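Local coordinates for protein putative aminotransferase (Actinomadura melliaura, PDB 4ZWV) that probably catalyses pyridoxal 5'-phosphate-dependent transamination of a sugar in making the aminopentose of the indolocarbazole AT2433, at residues A[36-41]-A[244-249]; A[51-56]-A[213-218]; A[279-284]-A[344-349]. One frame throughout, in Å; residues are numbered along the deposited sequence. Where two conformers were deposited one is given.

Contact 1 of 3, residues A[36-41]-A[244-249]; sequences AEFESA and LNAAIG
Phe38 lays its ring against the backbone of Ala246 and Gly249, a helix-helix packing contact in the fold-type I framework of the DegT/DnrJ/EryC1 family. The aromatic side chain of helix 33-46 meets the long helix 243-273 where that helix has little side chain of its own. Ala246 O stands 4.0 Å above one face of the Phe38 ring, displaced toward the rim. Farther out, Phe38 CZ comes to 3.9 Å from Gly249 CA. The ring is directed across the gap because its CG lies anti to the backbone N (chi1 -171°), while Phe38 CB stays behind and touches Ala246 CB at 4.0 Å. The two helices come close here, with 6.0 Å between Phe38 CA and Ala246 CA. Leu250 and Leu253, further along helix 243-273, and Met241 and Cys194 from loops, also touch Phe38, so the ring is buried. Ile248 turns away from helix 33-46, and it and Leu244 pack on Leu244 and Ile248 of the second subunit, which makes helix 243-273 shared ground between this core and the dimer interface. Gly249 is tightly fitted: a CB there would sit just 2.6 Å from Phe38 CZ, and Phe38 CE1 already approaches Gly249 C to 3.6 Å.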
loop_
_atom_site.group_PDB
_atom_site.type_symbol
_atom_site.label_atom_id
_atom_site.label_comp_id
_atom_site.label_asym_id
_atom_site.label_seq_id
_atom_site.Cartn_x
_atom_site.Cartn_y
_atom_site.Cartn_z
ATOM N N ALA A 36 -14.302 2.140 -11.377
ATOM C CA ALA A 36 -14.539 2.066 -12.820
ATOM C C ALA A 36 -14.899 3.437 -13.397
ATOM O O ALA A 36 -14.391 3.822 -14.449
ATOM C CB ALA A 36 -15.635 1.055 -13.129
ATOM N N GLU A 37 -15.752 4.173 -12.689
ATOM C CA GLU A 37 -16.172 5.509 -13.110
ATOM C C GLU A 37 -14.988 6.478 -13.162
ATOM O O GLU A 37 -14.822 7.245 -14.113
ATOM C CB GLU A 37 -17.258 6.044 -12.162
ATOM C CG GLU A 37 -17.811 7.413 -12.555
ATOM C CD GLU A 37 -18.807 7.983 -11.563
ATOM O OE1 GLU A 37 -19.161 7.293 -10.583
ATOM O OE2 GLU A 37 -19.239 9.139 -11.768
ATOM N N PHE A 38 -14.150 6.424 -12.132
ATOM C CA PHE A 38 -12.987 7.286 -12.038
ATOM C C PHE A 38 -11.974 6.958 -13.140
ATOM O O PHE A 38 -11.455 7.857 -13.807
ATOM C CB PHE A 38 -12.379 7.126 -10.639
ATOM C CG PHE A 38 -11.282 8.099 -10.307
ATOM C CD1 PHE A 38 -11.433 9.454 -10.545
ATOM C CD2 PHE A 38 -10.115 7.657 -9.692
ATOM C CE1 PHE A 38 -10.433 10.345 -10.209
ATOM C CE2 PHE A 38 -9.105 8.549 -9.349
ATOM C CZ PHE A 38 -9.262 9.899 -9.615
ATOM N N GLU A 39 -11.705 5.670 -13.346
ATOM C CA GLU A 39 -10.796 5.267 -14.415
ATOM C C GLU A 39 -11.284 5.737 -15.783
ATOM O O GLU A 39 -10.488 6.226 -16.580
ATOM C CB GLU A 39 -10.594 3.754 -14.409
ATOM C CG GLU A 39 -9.698 3.305 -13.273
ATOM C CD GLU A 39 -9.568 1.798 -13.193
ATOM O OE1 GLU A 39 -10.353 1.105 -13.868
ATOM O OE2 GLU A 39 -8.695 1.309 -12.439
ATOM N N SER A 40 -12.581 5.602 -16.047
ATOM C CA SER A 40 -13.143 6.055 -17.320
ATOM C C SER A 40 -12.960 7.557 -17.504
ATOM O O SER A 40 -12.604 8.021 -18.593
ATOM C CB SER A 40 -14.627 5.693 -17.416
ATOM O OG SER A 40 -14.795 4.301 -17.612
ATOM N N ALA A 41 -13.198 8.318 -16.440
ATOM C CA ALA A 41 -13.052 9.770 -16.509
ATOM C C ALA A 41 -11.595 10.167 -16.763
ATOM O O ALA A 41 -11.314 11.084 -17.543
ATOM C CB ALA A 41 -13.569 10.418 -15.225
ATOM N N LEU A 244 -13.927 4.114 -1.938
ATOM C CA LEU A 244 -13.884 5.276 -1.046
ATOM C C LEU A 244 -12.991 6.374 -1.626
ATOM O O LEU A 244 -13.378 7.558 -1.697
ATOM C CB LEU A 244 -13.388 4.877 0.343
ATOM C CG LEU A 244 -13.101 5.990 1.349
ATOM C CD1 LEU A 244 -14.371 6.778 1.690
ATOM C CD2 LEU A 244 -12.460 5.409 2.605
ATOM N N ASN A 245 -11.807 5.983 -2.072
ATOM C CA ASN A 245 -10.871 6.963 -2.590
ATOM C C ASN A 245 -11.227 7.378 -4.004
ATOM O O ASN A 245 -11.066 8.547 -4.353
ATOM C CB ASN A 245 -9.451 6.401 -2.493
ATOM C CG ASN A 245 -9.086 6.092 -1.062
ATOM O OD1 ASN A 245 -9.154 4.941 -0.633
ATOM N ND2 ASN A 245 -8.768 7.131 -0.290
ATOM N N ALA A 246 -11.766 6.463 -4.806
ATOM C CA ALA A 246 -12.201 6.862 -6.151
ATOM C C ALA A 246 -13.319 7.907 -6.075
ATOM O O ALA A 246 -13.367 8.825 -6.904
ATOM C CB ALA A 246 -12.657 5.658 -6.955
ATOM N N ALA A 247 -14.193 7.796 -5.076
ATOM C CA ALA A 247 -15.283 8.762 -4.908
ATOM C C ALA A 247 -14.737 10.161 -4.640
ATOM O O ALA A 247 -15.240 11.148 -5.183
ATOM C CB ALA A 247 -16.210 8.331 -3.783
ATOM N N ILE A 248 -13.696 10.238 -3.817
ATOM C CA ILE A 248 -13.070 11.511 -3.496
ATOM C C ILE A 248 -12.407 12.104 -4.744
ATOM O O ILE A 248 -12.575 13.289 -5.037
ATOM C CB ILE A 248 -12.052 11.345 -2.350
ATOM C CG1 ILE A 248 -12.802 10.923 -1.080
ATOM C CG2 ILE A 248 -11.283 12.654 -2.121
ATOM C CD1 ILE A 248 -11.891 10.489 0.057
ATOM N N GLY A 249 -11.689 11.272 -5.489
ATOM C CA GLY A 249 -11.105 11.711 -6.749
ATOM C C GLY A 249 -12.147 12.231 -7.723
ATOM O O GLY A 249 -11.935 13.261 -8.363
#

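Contact 2 of 3, residues A[51-56]-A[213-218]; sequences VVSVHS and LRRFYG
Arg215 reaches from the loop after helix 205-214 to Ser53 on the edge strand 51-54 of the large mixed sheet, the central sheet of the fold-type I aminotransferase domain. One hydrogen bond crosses directly: Arg215 NH1 donates to Ser53 O at 3.1 Å. It is moderately bent, with 150° at the hydrogen, and meets a lone pair in the carbonyl plane at 127° to the C=O; the oxygen lies a little out of the guanidinium plane. Arg215 CG sits between the backbone N and the carbonyl carbon (chi1 73°), and from there to NE the chain runs straight out to the strand.

The ionic partner lies on helix 33-46: Glu39 OE2 forms a salt bridge with Arg215 NH1 and also a hydrogen bond with Ser53 OG. Apolar contact comes from Val52, whose CG1 lies 3.6 Å from Arg215 CD and 3.5 Å from Arg215 NH1. With an alanine in place of Arg215, the carboxylate of Glu39 is likely to be left without its countercharge and Ser53 O without this donor.

Beyond Arg215, Phe216 packs on the cofactor-bearing lysine of the second subunit, and Tyr217 OH is hydrogen-bonded to Thr58 OG1 of that subunit, a pyridoxal-phosphate-binding residue. Chemically, NH1 of the buried Arg215 is shared between the carboxylate of Glu39 and a backbone carbonyl, so charge neutralisation and strand-to-loop linkage probably depend on the same nitrogen.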
loop_
_atom_site.group_PDB
_atom_site.type_symbol
_atom_site.label_atom_id
_atom_site.label_comp_id
_atom_site.label_asym_id
_atom_site.label_seq_id
_atom_site.Cartn_x
_atom_site.Cartn_y
_atom_site.Cartn_z
ATOM N N VAL A 51 -5.514 2.712 -18.423
ATOM C CA VAL A 51 -5.171 3.305 -17.142
ATOM C C VAL A 51 -5.629 2.398 -16.012
ATOM O O VAL A 51 -6.690 1.778 -16.076
ATOM C CB VAL A 51 -5.773 4.724 -16.967
ATOM C CG1 VAL A 51 -5.317 5.644 -18.104
ATOM C CG2 VAL A 51 -7.304 4.690 -16.883
ATOM N N VAL A 52 -4.794 2.319 -14.989
ATOM C CA VAL A 52 -5.004 1.392 -13.887
ATOM C C VAL A 52 -4.909 2.162 -12.580
ATOM O O VAL A 52 -3.835 2.623 -12.208
ATOM C CB VAL A 52 -3.954 0.267 -13.942
ATOM C CG1 VAL A 52 -4.091 -0.666 -12.768
ATOM C CG2 VAL A 52 -4.074 -0.483 -15.281
ATOM N N SER A 53 -6.032 2.326 -11.881
ATOM C CA SER A 53 -5.975 2.997 -10.583
ATOM C C SER A 53 -5.260 2.124 -9.557
ATOM O O SER A 53 -5.363 0.887 -9.573
ATOM C CB SER A 53 -7.375 3.373 -10.085
ATOM O OG SER A 53 -8.199 2.225 -9.928
ATOM N N VAL A 54 -4.520 2.787 -8.683
ATOM C CA VAL A 54 -3.735 2.109 -7.666
ATOM C C VAL A 54 -3.834 2.852 -6.333
ATOM O O VAL A 54 -4.368 3.951 -6.260
ATOM C CB VAL A 54 -2.250 1.980 -8.100
ATOM C CG1 VAL A 54 -2.114 0.988 -9.241
ATOM C CG2 VAL A 54 -1.661 3.328 -8.480
ATOM N N HIS A 55 -3.318 2.228 -5.278
ATOM C CA HIS A 55 -3.391 2.745 -3.917
ATOM C C HIS A 55 -2.727 4.109 -3.722
ATOM O O HIS A 55 -3.185 4.932 -2.935
ATOM C CB HIS A 55 -2.750 1.691 -2.980
ATOM C CG HIS A 55 -2.121 2.249 -1.738
ATOM N ND1 HIS A 55 -0.756 2.232 -1.532
ATOM C CD2 HIS A 55 -2.660 2.810 -0.632
ATOM C CE1 HIS A 55 -0.484 2.765 -0.355
ATOM N NE2 HIS A 55 -1.622 3.127 0.211
ATOM N N SER A 56 -1.629 4.313 -4.433
ATOM C CA SER A 56 -0.783 5.486 -4.267
ATOM C C SER A 56 0.164 5.536 -5.444
ATOM O O SER A 56 0.339 4.539 -6.151
ATOM C CB SER A 56 0.007 5.409 -2.953
ATOM O OG SER A 56 0.860 4.267 -2.984
ATOM N N LEU A 213 -4.401 -7.336 -13.281
ATOM C CA LEU A 213 -4.361 -8.527 -12.440
ATOM C C LEU A 213 -3.450 -8.337 -11.226
ATOM O O LEU A 213 -3.846 -8.610 -10.081
ATOM C CB LEU A 213 -3.895 -9.745 -13.252
ATOM C CG LEU A 213 -4.916 -10.348 -14.211
ATOM C CD1 LEU A 213 -4.212 -11.331 -15.132
ATOM C CD2 LEU A 213 -6.023 -11.035 -13.434
ATOM N N ARG A 214 -2.225 -7.880 -11.462
ATOM C CA ARG A 214 -1.239 -7.859 -10.393
ATOM C C ARG A 214 -1.489 -6.770 -9.356
ATOM O O ARG A 214 -0.959 -6.853 -8.257
ATOM C CB ARG A 214 0.169 -7.719 -10.970
ATOM C CG ARG A 214 0.548 -8.885 -11.893
ATOM C CD ARG A 214 2.030 -8.853 -12.240
ATOM N NE ARG A 214 2.812 -9.351 -11.117
ATOM C CZ ARG A 214 4.122 -9.577 -11.142
ATOM N NH1 ARG A 214 4.827 -9.345 -12.239
ATOM N NH2 ARG A 214 4.732 -10.033 -10.056
ATOM N N ARG A 215 -2.329 -5.784 -9.666
ATOM C CA ARG A 215 -2.622 -4.768 -8.664
ATOM C C ARG A 215 -3.476 -5.318 -7.521
ATOM O O ARG A 215 -3.583 -4.679 -6.482
ATOM C CB ARG A 215 -3.322 -3.566 -9.291
ATOM C CG ARG A 215 -4.750 -3.840 -9.659
ATOM C CD ARG A 215 -5.465 -2.566 -10.062
ATOM N NE ARG A 215 -6.737 -2.931 -10.658
ATOM C CZ ARG A 215 -7.559 -2.084 -11.257
ATOM N NH1 ARG A 215 -7.262 -0.785 -11.331
ATOM N NH2 ARG A 215 -8.691 -2.546 -11.763
ATOM N N PHE A 216 -4.095 -6.483 -7.716
ATOM C CA PHE A 216 -4.860 -7.141 -6.658
ATOM C C PHE A 216 -4.449 -8.614 -6.599
ATOM O O PHE A 216 -5.208 -9.514 -6.987
ATOM C CB PHE A 216 -6.378 -6.997 -6.869
ATOM C CG PHE A 216 -7.194 -7.556 -5.728
ATOM C CD1 PHE A 216 -7.252 -6.889 -4.517
ATOM C CD2 PHE A 216 -7.874 -8.756 -5.863
ATOM C CE1 PHE A 216 -7.985 -7.404 -3.452
ATOM C CE2 PHE A 216 -8.611 -9.282 -4.806
ATOM C CZ PHE A 216 -8.665 -8.601 -3.597
ATOM N N TYR A 217 -3.214 -8.829 -6.153
ATOM C CA TYR A 217 -2.681 -10.155 -5.841
ATOM C C TYR A 217 -2.582 -11.101 -7.029
ATOM O O TYR A 217 -2.311 -12.282 -6.837
ATOM C CB TYR A 217 -3.528 -10.834 -4.765
ATOM C CG TYR A 217 -3.708 -10.041 -3.497
ATOM C CD1 TYR A 217 -2.658 -9.880 -2.598
ATOM C CD2 TYR A 217 -4.929 -9.462 -3.199
ATOM C CE1 TYR A 217 -2.826 -9.156 -1.409
ATOM C CE2 TYR A 217 -5.116 -8.732 -2.018
ATOM C CZ TYR A 217 -4.056 -8.591 -1.135
ATOM O OH TYR A 217 -4.256 -7.897 0.044
ATOM N N GLY A 218 -2.798 -10.606 -8.250
ATOM C CA GLY A 218 -2.871 -11.521 -9.383
ATOM C C GLY A 218 -4.196 -12.262 -9.483
ATOM O O GLY A 218 -4.330 -13.224 -10.258
#

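Contact 3 of 3, residues A[279-284]-A[344-349]; sequences GLELLQ and YDRMVS
Glu281 OE1 takes a salt bridge and hydrogen bond from Arg346 NH2, the one firm grip across this contact. At 2.5 Å from Glu281 OE1 to Arg346 NH2 the pairing is very short, so the exact length is doubtful, though the ion pair itself is plain. The hydrogen bond is well off straight, with 134° at the hydrogen. OE1 comes in at the edge of the guanidinium, near its plane, but the carboxylate is rotated against that plane by 40°; one oxygen does the work, and the pair is not a flat two-pronged one.

A water joins the two groups from the side: it accepts from Arg346 NH1 at 2.8 Å and donates only weakly to Glu281 OE1, at 3.5 Å. Arg346 NH1 also donates to Ser342 O, just before the 344-349 segment, so both terminal nitrogens are engaged and rotation of the guanidinium is restrained. The two side chains arrive differently: Glu281 is fully stretched, with CG anti to the backbone N (chi1 -173°), whereas Arg346 bends at chi3 to bring its NH2 round.

This surface bridge belongs to the small C-terminal part of the fold and lies away from the cofactor site. It spans a three-stranded antiparallel sheet: strand 296-300 runs between strands 280-282 and 347-350, bonding through its backbone to Glu281 and Arg346, and its Lys299 touches Arg346 and forms a long, weak ion pair with Glu281 OE1.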
loop_
_atom_site.group_PDB
_atom_site.type_symbol
_atom_site.label_atom_id
_atom_site.label_comp_id
_atom_site.label_asym_id
_atom_site.label_seq_id
_atom_site.Cartn_x
_atom_site.Cartn_y
_atom_site.Cartn_z
ATOM N N GLY A 279 21.105 38.155 -6.533
ATOM C CA GLY A 279 21.203 36.936 -5.758
ATOM C C GLY A 279 20.112 35.908 -6.024
ATOM O O GLY A 279 20.055 34.898 -5.334
ATOM N N LEU A 280 19.249 36.156 -7.008
ATOM C CA LEU A 280 18.204 35.197 -7.361
ATOM C C LEU A 280 18.249 34.849 -8.847
ATOM O O LEU A 280 18.256 35.731 -9.713
ATOM C CB LEU A 280 16.818 35.743 -6.981
ATOM C CG LEU A 280 15.663 34.742 -7.144
ATOM C CD1 LEU A 280 14.632 34.921 -6.038
ATOM C CD2 LEU A 280 14.993 34.877 -8.505
ATOM N N GLU A 281 18.267 33.555 -9.134
ATOM C CA GLU A 281 18.303 33.059 -10.500
ATOM C C GLU A 281 17.046 32.243 -10.779
ATOM O O GLU A 281 16.694 31.354 -10.010
ATOM C CB GLU A 281 19.563 32.222 -10.727
ATOM C CG GLU A 281 19.788 31.801 -12.167
ATOM C CD GLU A 281 21.084 31.033 -12.347
ATOM O OE1 GLU A 281 21.604 30.502 -11.343
ATOM O OE2 GLU A 281 21.579 30.958 -13.491
ATOM N N LEU A 282 16.357 32.574 -11.865
ATOM C CA LEU A 282 15.176 31.830 -12.281
ATOM C C LEU A 282 15.556 30.613 -13.120
ATOM O O LEU A 282 16.646 30.560 -13.695
ATOM C CB LEU A 282 14.242 32.733 -13.089
ATOM C CG LEU A 282 13.717 34.001 -12.411
ATOM C CD1 LEU A 282 12.883 34.806 -13.389
ATOM C CD2 LEU A 282 12.898 33.655 -11.179
ATOM N N LEU A 283 14.669 29.623 -13.160
ATOM C CA LEU A 283 14.846 28.492 -14.062
ATOM C C LEU A 283 14.207 28.828 -15.413
ATOM O O LEU A 283 13.064 29.278 -15.469
ATOM C CB LEU A 283 14.234 27.226 -13.464
ATOM C CG LEU A 283 15.012 26.677 -12.266
ATOM C CD1 LEU A 283 14.223 25.605 -11.556
ATOM C CD2 LEU A 283 16.367 26.141 -12.713
ATOM N N GLN A 284 14.942 28.610 -16.495
ATOM C CA GLN A 284 14.419 28.873 -17.836
ATOM C C GLN A 284 13.697 27.638 -18.378
ATOM O O GLN A 284 14.309 26.593 -18.557
ATOM C CB GLN A 284 15.548 29.291 -18.786
ATOM C CG GLN A 284 16.276 30.568 -18.380
ATOM C CD GLN A 284 15.381 31.791 -18.418
ATOM O OE1 GLN A 284 15.227 32.497 -17.419
ATOM N NE2 GLN A 284 14.782 32.048 -19.577
ATOM N N TYR A 344 22.423 22.506 -5.193
ATOM C CA TYR A 344 21.670 21.989 -4.052
ATOM C C TYR A 344 21.660 22.933 -2.842
ATOM O O TYR A 344 20.702 22.926 -2.061
ATOM C CB TYR A 344 22.206 20.622 -3.634
ATOM C CG TYR A 344 21.362 19.959 -2.570
ATOM C CD1 TYR A 344 20.058 19.549 -2.845
ATOM C CD2 TYR A 344 21.861 19.750 -1.291
ATOM C CE1 TYR A 344 19.278 18.939 -1.878
ATOM C CE2 TYR A 344 21.084 19.139 -0.314
ATOM C CZ TYR A 344 19.796 18.745 -0.614
ATOM O OH TYR A 344 19.040 18.136 0.355
ATOM N N ASP A 345 22.701 23.750 -2.699
ATOM C CA ASP A 345 22.766 24.696 -1.589
ATOM C C ASP A 345 22.128 26.026 -1.960
ATOM O O ASP A 345 22.095 26.947 -1.150
ATOM C CB ASP A 345 24.211 24.940 -1.158
ATOM C CG ASP A 345 24.836 23.731 -0.502
ATOM O OD1 ASP A 345 24.139 23.059 0.286
ATOM O OD2 ASP A 345 26.020 23.453 -0.783
ATOM N N ARG A 346 21.615 26.112 -3.182
ATOM C CA ARG A 346 20.998 27.342 -3.672
ATOM C C ARG A 346 19.500 27.212 -3.902
ATOM O O ARG A 346 18.768 28.198 -3.833
ATOM C CB ARG A 346 21.669 27.784 -4.970
ATOM C CG ARG A 346 23.114 28.216 -4.790
ATOM C CD ARG A 346 23.843 28.209 -6.124
ATOM N NE ARG A 346 23.239 29.152 -7.054
ATOM C CZ ARG A 346 23.091 28.928 -8.354
ATOM N NH1 ARG A 346 23.489 27.777 -8.888
ATOM N NH2 ARG A 346 22.533 29.853 -9.120
HETATM N N MSE A 347 19.038 26.002 -4.179
HETATM C CA MSE A 347 17.652 25.845 -4.595
HETATM C C MSE A 347 16.674 26.095 -3.455
HETATM O O MSE A 347 16.918 25.736 -2.293
HETATM C CB MSE A 347 17.421 24.453 -5.193
HETATM C CG MSE A 347 17.684 23.340 -4.236
HETATM SE SE MSE A 347 17.338 21.617 -5.088
HETATM C CE MSE A 347 18.667 21.633 -6.471
ATOM N N VAL A 348 15.551 26.709 -3.798
ATOM C CA VAL A 348 14.451 26.902 -2.850
ATOM C C VAL A 348 13.113 26.915 -3.599
ATOM O O VAL A 348 12.995 27.523 -4.665
ATOM C CB VAL A 348 14.630 28.197 -2.021
ATOM C CG1 VAL A 348 14.936 29.379 -2.912
ATOM C CG2 VAL A 348 13.402 28.457 -1.136
ATOM N N SER A 349 12.130 26.198 -3.055
ATOM C CA SER A 349 10.799 26.090 -3.651
ATOM C C SER A 349 9.873 27.120 -3.013
ATOM O O SER A 349 9.837 27.258 -1.784
ATOM C CB SER A 349 10.216 24.683 -3.455
ATOM O OG SER A 349 11.027 23.677 -4.057
HETATM O O HOH W 1 22.965 27.332 -11.624
#

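How the contacts relate
Contacts 1 and 2 are neighbours, their centres 14 Å apart, and Glu39 of helix 33-46 joins them through its bonds to Ser53 and Arg215. Along the chain contact 2 is nested within contact 1: helix 33-46 leads into strand 51-54, and helix 205-214 is followed by helix 243-273. Both touch the second subunit, so together they tie the edge of the large mixed sheet to the dimer interface. Contact 3 comes later, after helix 243-273 has led the chain to strand 280-282. Its centre is 38 Å from each of the others, on the opposite side of the chain's centre, in a separate small antiparallel sheet.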